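Local coordinates for protein cystathionine gamma-lyase (Saccharomyces cerevisiae, PDB 1N8P) that belongs to the pyridoxal-phosphate-dependent enzymes of the Cys/Met metabolism family and carries pyridoxal-5'-phosphate in its ligand pocket, at residues V281-L286 against G306-R311. Residues are numbered along the deposited sequence; the frame is centred on the assembly and turned at random.
Sequences VNYPGL and GMISFR
V281 and N282 pair with F310 and S309 across two neighbouring antiparallel strands, 278-282, an edge strand within this chain of the five-stranded mixed sheet, lying against strand 307-312. N282 and S309 form a hydrogen-bonded pair, in which N282 N donates to S309 O and the weak return bond runs from S309 N to N282 O at 3.0 Å. The next pair, V281 with F310, is non-hydrogen-bonded, and its CA atoms lie 4.1 Å apart.

The tight, mostly buried part is the side of V281, Y283, I308 and F310, where the first three touch helix 253-271; V281 stays partly exposed. Beta-branched V281 suits a strand, and its CG2 meets F310 CB at 3.9 Å. The F310 ring itself turns away to stack edge-to-face on F322. Beyond the strand end, Y283 begins a type I turn closed by L286 N on Y283 O. Its CG stands anti to the backbone N (chi1 -173°), which brings ring atom CD1 to 3.7 Å from I308 CG1, while M307 O lies at the ring edge, in plane. A tyrosine suits this place because its side chain packs beside I308 and A268 while its hydroxyl hydrogen-bonds to G305 O.

The N282 and S309 face is more polar, and its open side is at N282, which is partly exposed. S309 is buried, its small side chain fitting beside L152 and L367 and its OG making a weak bond to P150 O. With N282 CG beside its own backbone N (chi1 -53°), the amide reaches across the pair, and ND2 points almost straight at S309 OG in a weak hydrogen bond of 3.3 Å.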
ATOM      1  N   VAL A 281      22.215  36.376   3.124  1.00 40.99           N
ATOM      2  CA  VAL A 281      22.043  34.950   3.275  1.00 38.03           C
ATOM      3  C   VAL A 281      21.461  34.677   4.650  1.00 40.63           C
ATOM      4  O   VAL A 281      21.917  35.237   5.639  1.00 37.65           O
ATOM      5  CB  VAL A 281      23.400  34.229   3.168  1.00 43.82           C
ATOM      6  CG1 VAL A 281      23.243  32.746   3.436  1.00 43.21           C
ATOM      7  CG2 VAL A 281      23.988  34.439   1.780  1.00 48.64           C
ATOM      8  N   ASN A 282      20.455  33.809   4.718  1.00 42.73           N
ATOM      9  CA  ASN A 282      19.852  33.461   5.997  1.00 43.30           C
ATOM     10  C   ASN A 282      20.046  31.982   6.338  1.00 39.18           C
ATOM     11  O   ASN A 282      19.562  31.117   5.632  1.00 42.69           O
ATOM     12  CB  ASN A 282      18.346  33.754   6.002  1.00 44.97           C
ATOM     13  CG  ASN A 282      18.009  35.159   5.581  1.00 47.60           C
ATOM     14  OD1 ASN A 282      18.499  36.130   6.142  1.00 57.39           O
ATOM     15  ND2 ASN A 282      17.148  35.274   4.597  1.00 46.13           N
ATOM     16  N   TYR A 283      20.738  31.693   7.429  1.00 41.01           N
ATOM     17  CA  TYR A 283      20.944  30.318   7.872  1.00 34.95           C
ATOM     18  C   TYR A 283      21.293  30.402   9.353  1.00 31.79           C
ATOM     19  O   TYR A 283      22.321  30.948   9.720  1.00 34.70           O
ATOM     20  CB  TYR A 283      22.087  29.654   7.086  1.00 36.01           C
ATOM     21  CG  TYR A 283      22.235  28.176   7.399  1.00 34.63           C
ATOM     22  CD1 TYR A 283      21.155  27.304   7.234  1.00 37.10           C
ATOM     23  CD2 TYR A 283      23.425  27.657   7.908  1.00 27.65           C
ATOM     24  CE1 TYR A 283      21.244  25.962   7.575  1.00 32.86           C
ATOM     25  CE2 TYR A 283      23.529  26.312   8.247  1.00 32.52           C
ATOM     26  CZ  TYR A 283      22.429  25.471   8.082  1.00 37.15           C
ATOM     27  OH  TYR A 283      22.493  24.142   8.452  1.00 39.95           O
ATOM     28  N   PRO A 284      20.432  29.876  10.223  1.00 30.49           N
ATOM     29  CA  PRO A 284      20.648  29.901  11.677  1.00 32.54           C
ATOM     30  C   PRO A 284      21.960  29.280  12.174  1.00 38.94           C
ATOM     31  O   PRO A 284      22.289  29.380  13.358  1.00 42.56           O
ATOM     32  CB  PRO A 284      19.423  29.160  12.223  1.00 37.63           C
ATOM     33  CG  PRO A 284      18.348  29.442  11.213  1.00 25.62           C
ATOM     34  CD  PRO A 284      19.122  29.292   9.894  1.00 31.22           C
ATOM     35  N   GLY A 285      22.705  28.646  11.270  1.00 39.23           N
ATOM     36  CA  GLY A 285      23.953  28.012  11.642  1.00 34.60           C
ATOM     37  C   GLY A 285      25.188  28.869  11.424  1.00 39.45           C
ATOM     38  O   GLY A 285      26.329  28.470  11.726  1.00 35.08           O
ATOM     39  N   LEU A 286      24.979  30.051  10.875  1.00 35.51           N
ATOM     40  CA  LEU A 286      26.098  30.938  10.653  1.00 45.03           C
ATOM     41  C   LEU A 286      26.258  31.805  11.907  1.00 48.30           C
ATOM     42  O   LEU A 286      25.346  32.537  12.265  1.00 52.48           O
ATOM     43  CB  LEU A 286      25.834  31.792   9.420  1.00 42.13           C
ATOM     44  CG  LEU A 286      25.839  31.033   8.094  1.00 33.34           C
ATOM     45  CD1 LEU A 286      25.582  31.981   6.919  1.00 34.13           C
ATOM     46  CD2 LEU A 286      27.187  30.404   7.930  1.00 37.72           C
ATOM     47  N   GLY A 306      18.105  22.532   7.371  1.00 37.40           N
ATOM     48  CA  GLY A 306      18.269  22.239   5.960  1.00 37.59           C
ATOM     49  C   GLY A 306      17.728  23.340   5.070  1.00 35.99           C
ATOM     50  O   GLY A 306      17.835  23.257   3.860  1.00 35.88           O
ATOM     51  N   MET A 307      17.155  24.375   5.669  1.00 37.58           N
ATOM     52  CA  MET A 307      16.599  25.496   4.918  1.00 40.17           C
ATOM     53  C   MET A 307      17.531  26.703   4.988  1.00 42.61           C
ATOM     54  O   MET A 307      17.904  27.170   6.072  1.00 38.55           O
ATOM     55  CB  MET A 307      15.241  25.924   5.491  1.00 42.54           C
ATOM     56  CG  MET A 307      14.245  24.807   5.776  1.00 44.54           C
ATOM     57  SD  MET A 307      13.593  23.973   4.332  1.00 36.85           S
ATOM     58  CE  MET A 307      12.597  25.291   3.563  1.00 30.02           C
ATOM     59  N   ILE A 308      17.907  27.203   3.818  1.00 44.47           N
ATOM     60  CA  ILE A 308      18.770  28.368   3.718  1.00 42.87           C
ATOM     61  C   ILE A 308      17.820  29.333   3.040  1.00 42.05           C
ATOM     62  O   ILE A 308      16.767  28.926   2.584  1.00 44.98           O
ATOM     63  CB  ILE A 308      20.032  28.039   2.849  1.00 39.50           C
ATOM     64  CG1 ILE A 308      20.885  27.014   3.594  1.00 36.91           C
ATOM     65  CG2 ILE A 308      20.867  29.295   2.552  1.00 33.43           C
ATOM     66  CD1 ILE A 308      21.956  26.390   2.770  1.00 37.75           C
ATOM     67  N   SER A 309      18.151  30.607   3.016  1.00 43.51           N
ATOM     68  CA  SER A 309      17.300  31.600   2.380  1.00 40.79           C
ATOM     69  C   SER A 309      18.319  32.655   2.017  1.00 43.66           C
ATOM     70  O   SER A 309      19.224  32.938   2.803  1.00 37.91           O
ATOM     71  CB  SER A 309      16.285  32.113   3.391  1.00 46.79           C
ATOM     72  OG  SER A 309      15.440  33.100   2.855  1.00 50.35           O
ATOM     73  N   PHE A 310      18.230  33.208   0.816  1.00 42.69           N
ATOM     74  CA  PHE A 310      19.227  34.196   0.451  1.00 49.94           C
ATOM     75  C   PHE A 310      18.695  35.023  -0.679  1.00 51.67           C
ATOM     76  O   PHE A 310      17.719  34.626  -1.299  1.00 50.11           O
ATOM     77  CB  PHE A 310      20.553  33.505   0.076  1.00 48.96           C
ATOM     78  CG  PHE A 310      20.572  32.917  -1.299  1.00 53.42           C
ATOM     79  CD1 PHE A 310      21.187  33.594  -2.344  1.00 54.83           C
ATOM     80  CD2 PHE A 310      19.944  31.710  -1.565  1.00 48.28           C
ATOM     81  CE1 PHE A 310      21.169  33.079  -3.618  1.00 50.04           C
ATOM     82  CE2 PHE A 310      19.927  31.198  -2.836  1.00 41.51           C
ATOM     83  CZ  PHE A 310      20.536  31.880  -3.861  1.00 48.59           C
ATOM     84  N   ARG A 311      19.307  36.184  -0.911  1.00 53.44           N
ATOM     85  CA  ARG A 311      18.887  37.094  -1.976  1.00 56.24           C
ATOM     86  C   ARG A 311      20.085  37.297  -2.873  1.00 56.04           C
ATOM     87  O   ARG A 311      21.178  37.539  -2.379  1.00 62.67           O
ATOM     88  CB  ARG A 311      18.398  38.430  -1.377  1.00 55.93           C
ATOM     89  CG  ARG A 311      19.328  39.044  -0.320  1.00 68.40           C
ATOM     90  CD  ARG A 311      18.662  40.134   0.570  1.00 70.00           C
ATOM     91  NE  ARG A 311      18.405  41.393  -0.127  1.00 67.20           N
ATOM     92  CZ  ARG A 311      17.384  41.573  -0.943  1.00 63.75           C
ATOM     93  NH1 ARG A 311      16.541  40.579  -1.138  1.00 65.57           N
ATOM     94  NH2 ARG A 311      17.232  42.714  -1.591  1.00 60.40           N
TER